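Local coordinates for glycosyl hydrolases family 2, sugar binding domain protein (Bacteroides uniformis str. 3978 T3 ii, PDB 6D1P), which is a beta-glucuronidase of a human gut bacterium that probably hydrolyses O-glycosidic bonds, as in other members of glycosyl hydrolase family 2, at residues A[325-331]-A[359-365]; A[349-353]-A[577-581]; A[508-514]-A[570-576]; A[550-554]-A[607-612]. All coordinates share one frame; numbering follows the deposited sequence.

Interaction 1: residues A[325-331]-A[359-365]; sequences LRGTHRH and NFIRLGH
Leu325 CD1 lies over one face of the Phe360 ring, 4.2 Å from the ring centroid and offset toward the rim. Leu325 CB comes within 3.6 Å of Phe360 CD2. The His329 ring and the Arg362 guanidinium meet at their edges, with planes 75° apart. Arg362 NH1 donates to His329 NE2 at 2.9 Å, and lies 27° out of the imidazole plane. The arginine chain is extended from CG to NE, with CG anti to the backbone N (chi1 177°), and runs alongside the histidine to reach it. The same guanidinium forms salt bridges to Glu386 through NE and to Glu512 through NH1. Asn359 ND2 sits over one face of the Arg326 guanidinium, whose NH2 is bonded to Gly357 O. Asn359 OD1 accepts the backbone N-H of Arg326 at 2.6 Å. Strands 321-329 and 360-362 are the parallel pair of a beta-alpha-beta crossover in the TIM barrel domain, joined through helix 343-356. Thr328 is gripped from both its backbone ends: its N donates to Phe360 O at 3.0 Å and its O accepts from Arg362 N at 2.9 Å. At Gly327 a side chain would run into Phe360 CD2. Ile361 CD1 packs on Arg330 CG at 3.8 Å.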
# COMPACT_ATOMS: atom_id res chain seq x y z
N LEU A 325 18.97 -29.46 -28.12
CA LEU A 325 18.56 -28.92 -26.83
C LEU A 325 17.04 -28.76 -26.80
O LEU A 325 16.45 -28.09 -27.65
CB LEU A 325 19.28 -27.60 -26.56
CG LEU A 325 20.80 -27.80 -26.53
CD1 LEU A 325 21.52 -26.47 -26.50
CD2 LEU A 325 21.24 -28.66 -25.35
N ARG A 326 16.41 -29.41 -25.83
CA ARG A 326 14.96 -29.32 -25.66
C ARG A 326 14.76 -28.45 -24.42
O ARG A 326 14.82 -28.92 -23.29
CB ARG A 326 14.35 -30.72 -25.54
CG ARG A 326 14.91 -31.72 -26.59
CD ARG A 326 14.25 -33.14 -26.55
NE ARG A 326 14.30 -33.83 -25.25
CZ ARG A 326 15.25 -34.70 -24.84
NH1 ARG A 326 16.28 -35.01 -25.63
NH2 ARG A 326 15.17 -35.25 -23.62
N GLY A 327 14.58 -27.15 -24.65
CA GLY A 327 14.61 -26.22 -23.54
C GLY A 327 13.31 -25.55 -23.15
O GLY A 327 12.38 -25.44 -23.96
N THR A 328 13.24 -25.10 -21.90
CA THR A 328 12.16 -24.26 -21.40
C THR A 328 12.79 -23.11 -20.60
O THR A 328 14.03 -22.98 -20.51
CB THR A 328 11.16 -25.10 -20.58
OG1 THR A 328 9.90 -24.42 -20.46
CG2 THR A 328 11.70 -25.45 -19.19
N HIS A 329 11.94 -22.23 -20.05
CA HIS A 329 12.35 -21.28 -19.03
C HIS A 329 11.46 -21.44 -17.81
O HIS A 329 10.38 -22.03 -17.87
CB HIS A 329 12.23 -19.80 -19.46
CG HIS A 329 12.91 -19.44 -20.74
ND1 HIS A 329 12.44 -19.85 -21.97
CD2 HIS A 329 13.95 -18.61 -20.99
CE1 HIS A 329 13.20 -19.32 -22.92
NE2 HIS A 329 14.12 -18.57 -22.35
N ARG A 330 11.92 -20.86 -16.70
CA ARG A 330 11.11 -20.69 -15.50
C ARG A 330 11.45 -19.35 -14.88
O ARG A 330 12.58 -18.87 -14.99
CB ARG A 330 11.34 -21.82 -14.47
CG ARG A 330 12.68 -21.71 -13.76
CD ARG A 330 12.90 -22.79 -12.70
NE ARG A 330 11.91 -22.76 -11.62
CZ ARG A 330 11.99 -21.97 -10.56
NH1 ARG A 330 12.99 -21.12 -10.43
NH2 ARG A 330 11.05 -22.02 -9.63
N HIS A 331 10.45 -18.73 -14.26
CA HIS A 331 10.65 -17.52 -13.46
C HIS A 331 10.65 -17.91 -11.99
O HIS A 331 10.15 -18.98 -11.62
CB HIS A 331 9.55 -16.49 -13.72
CG HIS A 331 9.94 -15.41 -14.69
ND1 HIS A 331 11.00 -14.56 -14.48
CD2 HIS A 331 9.39 -15.04 -15.87
CE1 HIS A 331 11.10 -13.72 -15.49
NE2 HIS A 331 10.13 -13.98 -16.35
N ASN A 359 15.55 -31.09 -21.54
CA ASN A 359 16.91 -31.33 -21.08
C ASN A 359 17.68 -30.03 -20.88
O ASN A 359 18.88 -30.07 -20.60
CB ASN A 359 17.67 -32.26 -22.04
CG ASN A 359 17.79 -31.71 -23.48
OD1 ASN A 359 17.56 -30.53 -23.75
ND2 ASN A 359 18.16 -32.59 -24.41
N PHE A 360 17.00 -28.89 -20.95
CA PHE A 360 17.66 -27.60 -21.06
C PHE A 360 16.73 -26.54 -20.49
O PHE A 360 15.52 -26.59 -20.71
CB PHE A 360 17.99 -27.33 -22.54
CG PHE A 360 18.85 -26.11 -22.77
CD1 PHE A 360 19.87 -25.78 -21.90
CD2 PHE A 360 18.64 -25.31 -23.89
CE1 PHE A 360 20.67 -24.66 -22.13
CE2 PHE A 360 19.43 -24.20 -24.12
CZ PHE A 360 20.45 -23.87 -23.24
N ILE A 361 17.29 -25.57 -19.78
CA ILE A 361 16.46 -24.51 -19.22
C ILE A 361 17.27 -23.22 -19.14
O ILE A 361 18.45 -23.23 -18.77
CB ILE A 361 15.89 -24.93 -17.85
CG1 ILE A 361 14.90 -23.86 -17.33
CG2 ILE A 361 17.02 -25.22 -16.85
CD1 ILE A 361 14.10 -24.33 -16.12
N ARG A 362 16.62 -22.12 -19.52
CA ARG A 362 17.11 -20.78 -19.26
C ARG A 362 16.36 -20.21 -18.06
O ARG A 362 15.13 -20.18 -18.06
CB ARG A 362 16.92 -19.89 -20.50
CG ARG A 362 17.33 -18.42 -20.34
CD ARG A 362 17.32 -17.75 -21.72
NE ARG A 362 17.39 -16.28 -21.70
CZ ARG A 362 16.44 -15.48 -22.20
NH1 ARG A 362 15.33 -16.00 -22.73
NH2 ARG A 362 16.61 -14.17 -22.17
N LEU A 363 17.11 -19.76 -17.05
CA LEU A 363 16.55 -19.46 -15.73
C LEU A 363 16.05 -18.01 -15.65
O LEU A 363 16.49 -17.21 -14.83
CB LEU A 363 17.61 -19.73 -14.66
CG LEU A 363 18.13 -21.17 -14.59
CD1 LEU A 363 19.18 -21.31 -13.50
CD2 LEU A 363 16.98 -22.15 -14.35
N GLY A 364 15.05 -17.71 -16.48
CA GLY A 364 14.54 -16.36 -16.50
C GLY A 364 15.63 -15.38 -16.89
O GLY A 364 16.56 -15.71 -17.64
N HIS A 365 15.54 -14.17 -16.33
CA HIS A 365 16.45 -13.10 -16.69
C HIS A 365 17.36 -12.71 -15.53
O HIS A 365 17.77 -11.55 -15.41
CB HIS A 365 15.66 -11.88 -17.19
CG HIS A 365 14.80 -12.18 -18.37
ND1 HIS A 365 15.27 -12.82 -19.50
CD2 HIS A 365 13.48 -11.95 -18.60
CE1 HIS A 365 14.30 -12.94 -20.38
NE2 HIS A 365 13.20 -12.43 -19.85

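Interaction 2: residues A[349-353]-A[577-581]; sequences EMQQI and TFKDF. With NA (sodium ion), chain C.
Ile353 packs over one face of the Phe578 ring. Ile353 CG1 stands over the ring centre, 3.4 Å from the Phe578 centroid, a close CH-pi contact. The ring reaches the helix because its CG is anti to the backbone N (chi1 178°). Gln352 lies at the ring's edge, with its OE1 3.6 Å from Phe578 CZ. Its amide is turned 72° against the ring.

Beside this packing, Glu349 OE1 forms a salt bridge to Lys579 NZ at 3.0 Å. The lysine chain bends at its third torsion (chi3 72°) to bring the ammonium there. Water 1 sits by the same two groups: it lies 2.6 Å from Glu349 OE2 and accepts from Lys579 NZ at 3.0 Å.

Outside this shell, Arg330 forms a second salt bridge to Glu349 OE1, and His334 is bonded to Lys579 NZ. Two cations against one carboxylate would probably keep Glu349 ionised. Gly604 O takes the NE2 of Gln352 and fixes its amide. Further along the loop, Asp580 O binds the sodium ion at 2.7 Å. Water 2 lies 2.8 Å from the metal, and Asp333 is also a ligand. The peptide bond before Thr577 is cis. A non-prolyl cis peptide after a tryptophan, just beyond the last barrel strand, is known from related TIM-barrel glycosidases. The contact thus packs helix 343-356 against the loop that follows that strand, where the barrel closes.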
# COMPACT_ATOMS: atom_id res chain seq x y z
N GLU A 349 8.54 -28.65 -8.90
CA GLU A 349 8.46 -28.01 -10.22
C GLU A 349 9.54 -28.53 -11.14
O GLU A 349 9.28 -28.86 -12.31
CB GLU A 349 8.55 -26.50 -10.07
CG GLU A 349 8.75 -25.74 -11.38
CD GLU A 349 8.99 -24.24 -11.14
OE1 GLU A 349 8.97 -23.83 -9.94
OE2 GLU A 349 9.20 -23.48 -12.13
N MET A 350 10.78 -28.61 -10.65
CA MET A 350 11.86 -29.11 -11.49
C MET A 350 11.59 -30.55 -11.93
O MET A 350 11.79 -30.89 -13.10
CB MET A 350 13.20 -28.99 -10.75
CG MET A 350 13.56 -27.55 -10.35
SD MET A 350 13.45 -26.38 -11.73
CE MET A 350 14.67 -27.06 -12.85
N GLN A 351 11.07 -31.39 -11.02
CA GLN A 351 10.66 -32.74 -11.43
C GLN A 351 9.61 -32.69 -12.53
O GLN A 351 9.67 -33.46 -13.49
CB GLN A 351 10.13 -33.53 -10.23
CG GLN A 351 11.15 -34.47 -9.61
CD GLN A 351 10.64 -35.19 -8.37
OE1 GLN A 351 9.60 -35.88 -8.40
NE2 GLN A 351 11.36 -35.03 -7.25
N GLN A 352 8.63 -31.79 -12.41
CA GLN A 352 7.60 -31.69 -13.43
C GLN A 352 8.21 -31.36 -14.79
O GLN A 352 7.76 -31.86 -15.83
CB GLN A 352 6.58 -30.63 -13.03
CG GLN A 352 5.16 -30.85 -13.52
CD GLN A 352 4.21 -29.74 -13.05
OE1 GLN A 352 4.66 -28.69 -12.60
NE2 GLN A 352 2.90 -29.97 -13.15
N ILE A 353 9.25 -30.52 -14.78
CA ILE A 353 9.94 -30.14 -16.01
C ILE A 353 10.71 -31.34 -16.57
O ILE A 353 10.56 -31.69 -17.75
CB ILE A 353 10.87 -28.94 -15.75
CG1 ILE A 353 10.03 -27.72 -15.36
CG2 ILE A 353 11.77 -28.68 -16.94
CD1 ILE A 353 10.82 -26.46 -15.13
N THR A 577 6.98 -20.24 -21.96
CA THR A 577 7.82 -20.59 -20.83
C THR A 577 7.14 -21.77 -20.17
O THR A 577 6.05 -22.17 -20.62
CB THR A 577 8.00 -19.38 -19.82
OG1 THR A 577 8.94 -19.73 -18.79
CG2 THR A 577 6.66 -18.98 -19.19
N PHE A 578 7.74 -22.34 -19.12
CA PHE A 578 7.15 -23.55 -18.54
C PHE A 578 5.81 -23.25 -17.88
O PHE A 578 4.82 -23.97 -18.10
CB PHE A 578 8.10 -24.19 -17.53
CG PHE A 578 7.52 -25.41 -16.87
CD1 PHE A 578 7.25 -26.56 -17.61
CD2 PHE A 578 7.25 -25.41 -15.50
CE1 PHE A 578 6.70 -27.70 -16.99
CE2 PHE A 578 6.71 -26.53 -14.88
CZ PHE A 578 6.42 -27.69 -15.62
N LYS A 579 5.76 -22.19 -17.07
CA LYS A 579 4.66 -21.94 -16.14
C LYS A 579 4.17 -20.49 -16.24
O LYS A 579 4.99 -19.56 -16.29
CB LYS A 579 5.11 -22.24 -14.71
CG LYS A 579 3.99 -22.27 -13.68
CD LYS A 579 4.48 -22.88 -12.36
CE LYS A 579 5.43 -21.90 -11.64
NZ LYS A 579 6.34 -22.69 -10.78
N ASP A 580 2.85 -20.32 -16.30
CA ASP A 580 2.24 -19.01 -16.15
C ASP A 580 2.86 -18.28 -14.98
O ASP A 580 3.02 -18.85 -13.90
CB ASP A 580 0.73 -19.15 -15.93
CG ASP A 580 -0.02 -19.55 -17.17
OD1 ASP A 580 0.64 -19.78 -18.21
OD2 ASP A 580 -1.28 -19.65 -17.11
N PHE A 581 3.20 -17.01 -15.18
CA PHE A 581 3.84 -16.24 -14.12
C PHE A 581 3.32 -14.82 -14.16
O PHE A 581 2.78 -14.36 -15.17
CB PHE A 581 5.37 -16.27 -14.27
CG PHE A 581 5.85 -15.48 -15.45
CD1 PHE A 581 5.93 -16.07 -16.70
CD2 PHE A 581 6.19 -14.12 -15.31
CE1 PHE A 581 6.36 -15.34 -17.80
CE2 PHE A 581 6.62 -13.40 -16.40
CZ PHE A 581 6.71 -14.00 -17.65
NA NA C . 5.19 -19.13 -12.38
O HOH W 1 8.65 -20.99 -11.78
O HOH W 2 7.63 -19.59 -13.69

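Interaction 3: residues A[508-514]-A[570-576]; sequences FLHAEWG and LTGSLFW
His510 and Ala511 pair in parallel with Ser573 and Leu574: His510 N bonds to Gly572 O at 3.2 Å, and Leu574 N returns to His510 O at 2.9 Å. Glu512 N then bonds to Leu574 O, and Trp576 N to Trp513 O. The Trp513 indole turns toward segment 570-576, with CG between the backbone N and the carbonyl carbon (chi1 61°). Phe575 CB lies over one indole face, 3.6 Å from Trp513 CE2. At the indole's edge Trp513 NE1 makes a weak bond to Ser573 OG at 3.0 Å. Replacing the indole by the methyl of an alanine would probably open a gap beside Phe575 CB and the stacked His560 ring, and deprive Ser573 OG of the indole N-H. Thr571 OG1 donates to Phe508 O at 2.6 Å, in the carbonyl plane and on a lone pair. Glu512 runs alongside Trp576, its CD 3.8 Å from Trp576 CE3, with carboxylate and ring planes 31° apart. Arg362 forms a salt bridge to Glu512 OE2, and a glycerol, probably from the crystallisation liquor, is hydrogen-bonded to OE1. Glu512 and Trp576 sit at the C-terminal ends of parallel barrel strands, where TIM-barrel enzymes carry their active sites.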
# COMPACT_ATOMS: atom_id res chain seq x y z
N PHE A 508 24.11 -20.09 -33.31
CA PHE A 508 22.71 -19.75 -33.17
C PHE A 508 22.06 -20.63 -32.11
O PHE A 508 22.37 -21.83 -32.00
CB PHE A 508 21.99 -19.92 -34.50
CG PHE A 508 20.48 -19.77 -34.42
CD1 PHE A 508 19.68 -20.85 -34.12
CD2 PHE A 508 19.88 -18.55 -34.72
CE1 PHE A 508 18.30 -20.73 -34.08
CE2 PHE A 508 18.51 -18.42 -34.69
CZ PHE A 508 17.71 -19.51 -34.36
N LEU A 509 21.14 -20.05 -31.35
CA LEU A 509 20.36 -20.78 -30.37
C LEU A 509 19.04 -20.06 -30.25
O LEU A 509 19.02 -18.85 -30.05
CB LEU A 509 21.10 -20.82 -29.03
CG LEU A 509 20.47 -21.57 -27.86
CD1 LEU A 509 20.04 -22.97 -28.29
CD2 LEU A 509 21.47 -21.64 -26.71
N HIS A 510 17.93 -20.78 -30.42
CA HIS A 510 16.64 -20.11 -30.42
C HIS A 510 16.10 -20.03 -28.99
O HIS A 510 15.53 -20.99 -28.47
CB HIS A 510 15.65 -20.79 -31.36
CG HIS A 510 14.34 -20.08 -31.46
ND1 HIS A 510 13.43 -20.33 -32.47
CD2 HIS A 510 13.78 -19.14 -30.66
CE1 HIS A 510 12.37 -19.57 -32.29
NE2 HIS A 510 12.55 -18.84 -31.20
N ALA A 511 16.27 -18.87 -28.36
CA ALA A 511 15.71 -18.62 -27.03
C ALA A 511 14.41 -17.85 -27.18
O ALA A 511 14.40 -16.75 -27.74
CB ALA A 511 16.70 -17.84 -26.16
N GLU A 512 13.32 -18.46 -26.70
CA GLU A 512 11.97 -17.92 -26.56
C GLU A 512 11.15 -18.16 -27.82
O GLU A 512 11.53 -17.70 -28.91
CB GLU A 512 11.96 -16.42 -26.19
CG GLU A 512 12.65 -16.11 -24.88
CD GLU A 512 12.35 -14.69 -24.35
OE1 GLU A 512 11.29 -14.12 -24.70
OE2 GLU A 512 13.19 -14.14 -23.61
N TRP A 513 10.05 -18.88 -27.67
CA TRP A 513 9.00 -19.07 -28.67
C TRP A 513 7.84 -19.77 -27.97
O TRP A 513 8.01 -20.36 -26.90
CB TRP A 513 9.47 -19.90 -29.87
CG TRP A 513 9.90 -21.28 -29.51
CD1 TRP A 513 11.14 -21.67 -29.09
CD2 TRP A 513 9.10 -22.47 -29.55
NE1 TRP A 513 11.16 -23.02 -28.86
CE2 TRP A 513 9.92 -23.54 -29.15
CE3 TRP A 513 7.77 -22.73 -29.90
CZ2 TRP A 513 9.46 -24.85 -29.09
CZ3 TRP A 513 7.31 -24.03 -29.83
CH2 TRP A 513 8.15 -25.07 -29.43
N GLY A 514 6.68 -19.74 -28.61
CA GLY A 514 5.48 -20.33 -28.06
C GLY A 514 4.32 -19.36 -28.15
O GLY A 514 4.11 -18.75 -29.21
N LEU A 570 20.35 -27.34 -36.13
CA LEU A 570 19.80 -26.59 -34.99
C LEU A 570 20.45 -27.04 -33.69
O LEU A 570 20.31 -28.20 -33.30
CB LEU A 570 18.28 -26.76 -34.92
CG LEU A 570 17.48 -26.02 -33.83
CD1 LEU A 570 17.69 -24.51 -33.94
CD2 LEU A 570 16.00 -26.36 -33.91
N THR A 571 21.16 -26.15 -33.02
CA THR A 571 21.58 -26.46 -31.66
C THR A 571 20.37 -26.84 -30.79
O THR A 571 20.38 -27.87 -30.11
CB THR A 571 22.35 -25.29 -31.06
OG1 THR A 571 21.53 -24.11 -31.08
CG2 THR A 571 23.61 -25.03 -31.85
N GLY A 572 19.32 -26.04 -30.85
CA GLY A 572 18.13 -26.31 -30.06
C GLY A 572 17.35 -25.04 -29.78
O GLY A 572 17.61 -23.98 -30.35
N SER A 573 16.37 -25.17 -28.88
CA SER A 573 15.59 -24.01 -28.50
C SER A 573 15.13 -24.13 -27.06
O SER A 573 15.23 -25.19 -26.43
CB SER A 573 14.38 -23.85 -29.41
OG SER A 573 13.46 -24.88 -29.14
N LEU A 574 14.61 -23.00 -26.53
CA LEU A 574 13.92 -22.95 -25.25
C LEU A 574 12.60 -22.24 -25.48
O LEU A 574 12.58 -21.04 -25.78
CB LEU A 574 14.74 -22.21 -24.19
CG LEU A 574 16.21 -22.63 -24.12
CD1 LEU A 574 17.12 -21.60 -24.82
CD2 LEU A 574 16.64 -22.86 -22.69
N PHE A 575 11.49 -22.96 -25.34
CA PHE A 575 10.22 -22.25 -25.45
C PHE A 575 10.00 -21.42 -24.19
O PHE A 575 10.57 -21.69 -23.13
CB PHE A 575 9.05 -23.21 -25.72
CG PHE A 575 8.61 -24.03 -24.53
CD1 PHE A 575 9.14 -25.30 -24.31
CD2 PHE A 575 7.60 -23.57 -23.68
CE1 PHE A 575 8.70 -26.09 -23.23
CE2 PHE A 575 7.16 -24.33 -22.60
CZ PHE A 575 7.70 -25.59 -22.38
N TRP A 576 9.24 -20.34 -24.35
CA TRP A 576 8.88 -19.45 -23.24
C TRP A 576 7.38 -19.61 -23.05
O TRP A 576 6.60 -19.17 -23.90
CB TRP A 576 9.26 -18.00 -23.55
CG TRP A 576 8.94 -17.02 -22.42
CD1 TRP A 576 7.72 -16.51 -22.10
CD2 TRP A 576 9.87 -16.48 -21.48
NE1 TRP A 576 7.83 -15.69 -21.00
CE2 TRP A 576 9.14 -15.65 -20.60
CE3 TRP A 576 11.26 -16.61 -21.30
CZ2 TRP A 576 9.75 -14.93 -19.56
CZ3 TRP A 576 11.86 -15.91 -20.26
CH2 TRP A 576 11.10 -15.08 -19.40
O HOH W 3 21.75 -23.98 -34.55

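Interaction 4: residues A[550-554]-A[607-612]; sequences ESYII and KESYYV
Glu550 carries the polar contact. Its OE1 accepts the backbone N-H of Glu608 at 3.0 Å with an N-H...O angle of 148°, and is met nearly along its C-O axis. Water 4 donates to the same oxygen at 2.9 Å and lies 2.5 Å from Ser609 OG, which ties the serine in as well. The glutamate gets there with CG anti to the carbonyl carbon (chi1 -66°) and its chain extended beyond. Its OE2 is bonded to Gly520 N. The carboxylate lies near the start of helix 609-617, and that helix end would probably steady its negative charge. A leucine in its place would probably leave the N-H groups of Glu608 and Gly520 without their acceptor and set water 4 loose.

Lys607 CB touches Glu550 OE1 at 3.3 Å. The other charged ends have their partners elsewhere: the extended Lys607 chain carries NZ away to a salt bridge with Asp580, and the Glu608 carboxylate is hydrogen-bonded to His624, Gly627 and Ser629.

The apolar contact centres on Ile554. Its CG2 meets Val612 CG2 at 3.8 Å, its CG1 lies 4.0 Å from Ser609 CA, and its CD1 is 4.1 Å from Glu608 CB.

The pair joins the first turns of helices 550-564 and 609-617. Phe557 of the former also touches Ser609 and Val612, while Tyr646 of strand 641-647 packs on both Ile554 and Val612.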
# COMPACT_ATOMS: atom_id res chain seq x y z
N GLU A 550 -6.29 -22.87 -25.86
CA GLU A 550 -5.34 -23.98 -25.85
C GLU A 550 -5.32 -24.68 -27.20
O GLU A 550 -4.27 -25.22 -27.59
CB GLU A 550 -5.69 -24.98 -24.74
CG GLU A 550 -5.52 -24.38 -23.33
CD GLU A 550 -5.42 -25.44 -22.23
OE1 GLU A 550 -4.46 -26.26 -22.24
OE2 GLU A 550 -6.31 -25.43 -21.34
N SER A 551 -6.44 -24.67 -27.92
CA SER A 551 -6.52 -25.34 -29.21
C SER A 551 -5.49 -24.79 -30.17
O SER A 551 -4.83 -25.55 -30.89
CB SER A 551 -7.92 -25.19 -29.78
OG SER A 551 -8.88 -25.75 -28.90
N TYR A 552 -5.34 -23.46 -30.19
CA TYR A 552 -4.37 -22.88 -31.08
C TYR A 552 -2.96 -23.24 -30.65
O TYR A 552 -2.15 -23.73 -31.45
CB TYR A 552 -4.54 -21.37 -31.17
CG TYR A 552 -3.45 -20.77 -32.00
CD1 TYR A 552 -3.44 -20.92 -33.39
CD2 TYR A 552 -2.37 -20.12 -31.40
CE1 TYR A 552 -2.40 -20.40 -34.17
CE2 TYR A 552 -1.33 -19.60 -32.17
CZ TYR A 552 -1.35 -19.73 -33.55
OH TYR A 552 -0.31 -19.21 -34.29
N ILE A 553 -2.64 -23.04 -29.37
CA ILE A 553 -1.24 -23.16 -28.98
C ILE A 553 -0.77 -24.61 -29.08
O ILE A 553 0.42 -24.87 -29.29
CB ILE A 553 -0.99 -22.59 -27.58
CG1 ILE A 553 0.44 -22.06 -27.49
CG2 ILE A 553 -1.25 -23.63 -26.50
CD1 ILE A 553 0.70 -20.84 -28.35
N ILE A 554 -1.69 -25.57 -28.94
CA ILE A 554 -1.31 -26.98 -29.03
C ILE A 554 -0.80 -27.29 -30.43
O ILE A 554 0.25 -27.93 -30.61
CB ILE A 554 -2.51 -27.85 -28.63
CG1 ILE A 554 -2.54 -27.99 -27.10
CG2 ILE A 554 -2.51 -29.19 -29.34
CD1 ILE A 554 -3.88 -28.31 -26.54
N LYS A 607 -1.56 -27.49 -18.10
CA LYS A 607 -2.40 -27.33 -19.27
C LYS A 607 -2.24 -28.55 -20.18
O LYS A 607 -1.34 -29.37 -20.00
CB LYS A 607 -2.03 -26.06 -20.05
CG LYS A 607 -1.94 -24.78 -19.23
CD LYS A 607 -1.65 -23.58 -20.13
CE LYS A 607 -1.38 -22.32 -19.32
NZ LYS A 607 -0.87 -21.14 -20.12
N GLU A 608 -3.11 -28.66 -21.17
CA GLU A 608 -3.01 -29.80 -22.08
C GLU A 608 -1.84 -29.67 -23.05
O GLU A 608 -1.43 -30.67 -23.65
CB GLU A 608 -4.33 -30.00 -22.81
CG GLU A 608 -5.51 -30.04 -21.81
CD GLU A 608 -6.65 -30.95 -22.23
OE1 GLU A 608 -6.40 -32.11 -22.70
OE2 GLU A 608 -7.81 -30.50 -22.11
N SER A 609 -1.26 -28.48 -23.17
CA SER A 609 -0.04 -28.34 -23.96
C SER A 609 1.16 -29.00 -23.28
O SER A 609 2.13 -29.31 -23.97
CB SER A 609 0.26 -26.87 -24.18
OG SER A 609 0.18 -26.17 -22.95
N TYR A 610 1.13 -29.17 -21.95
CA TYR A 610 2.22 -29.87 -21.28
C TYR A 610 2.42 -31.28 -21.87
O TYR A 610 3.56 -31.77 -21.91
CB TYR A 610 1.94 -29.94 -19.77
CG TYR A 610 2.94 -30.77 -18.96
CD1 TYR A 610 2.74 -32.15 -18.77
CD2 TYR A 610 4.05 -30.18 -18.36
CE1 TYR A 610 3.65 -32.92 -18.01
CE2 TYR A 610 4.97 -30.94 -17.61
CZ TYR A 610 4.76 -32.31 -17.44
OH TYR A 610 5.65 -33.06 -16.70
N TYR A 611 1.34 -31.92 -22.33
CA TYR A 611 1.41 -33.28 -22.87
C TYR A 611 1.85 -33.30 -24.32
O TYR A 611 2.42 -34.30 -24.78
CB TYR A 611 0.04 -33.96 -22.72
CG TYR A 611 -0.40 -33.92 -21.27
CD1 TYR A 611 0.18 -34.78 -20.34
CD2 TYR A 611 -1.32 -32.98 -20.80
CE1 TYR A 611 -0.16 -34.74 -19.02
CE2 TYR A 611 -1.68 -32.94 -19.45
CZ TYR A 611 -1.08 -33.82 -18.57
OH TYR A 611 -1.36 -33.84 -17.24
N VAL A 612 1.59 -32.22 -25.06
CA VAL A 612 2.16 -32.11 -26.40
C VAL A 612 3.68 -32.21 -26.32
O VAL A 612 4.30 -33.02 -27.01
CB VAL A 612 1.71 -30.81 -27.08
CG1 VAL A 612 2.40 -30.68 -28.41
CG2 VAL A 612 0.20 -30.82 -27.23
O HOH W 4 -2.07 -25.06 -23.35

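Overall arrangement
From the N terminus, interaction 1 closes first, when strand 360-362 returns beside strand 321-329. Interaction 2 has already opened on the helix between them, so the two cross. Interaction 2 closes only at 577-581, a long loop that holds all of interaction 3. Interaction 4 opens at 550-554, within interaction 3, and closes last at 607-612, so it crosses both interactions 2 and 3. Interaction 1 is in series with interactions 3 and 4. Strands 321-329 and 572-574 are neighbours, which puts interactions 1 and 3 in one sheet. Phe581 packs on Trp576 where interactions 2 and 3 touch. Gly514 meets Ile553 of helix 550-564 where interactions 3 and 4 touch.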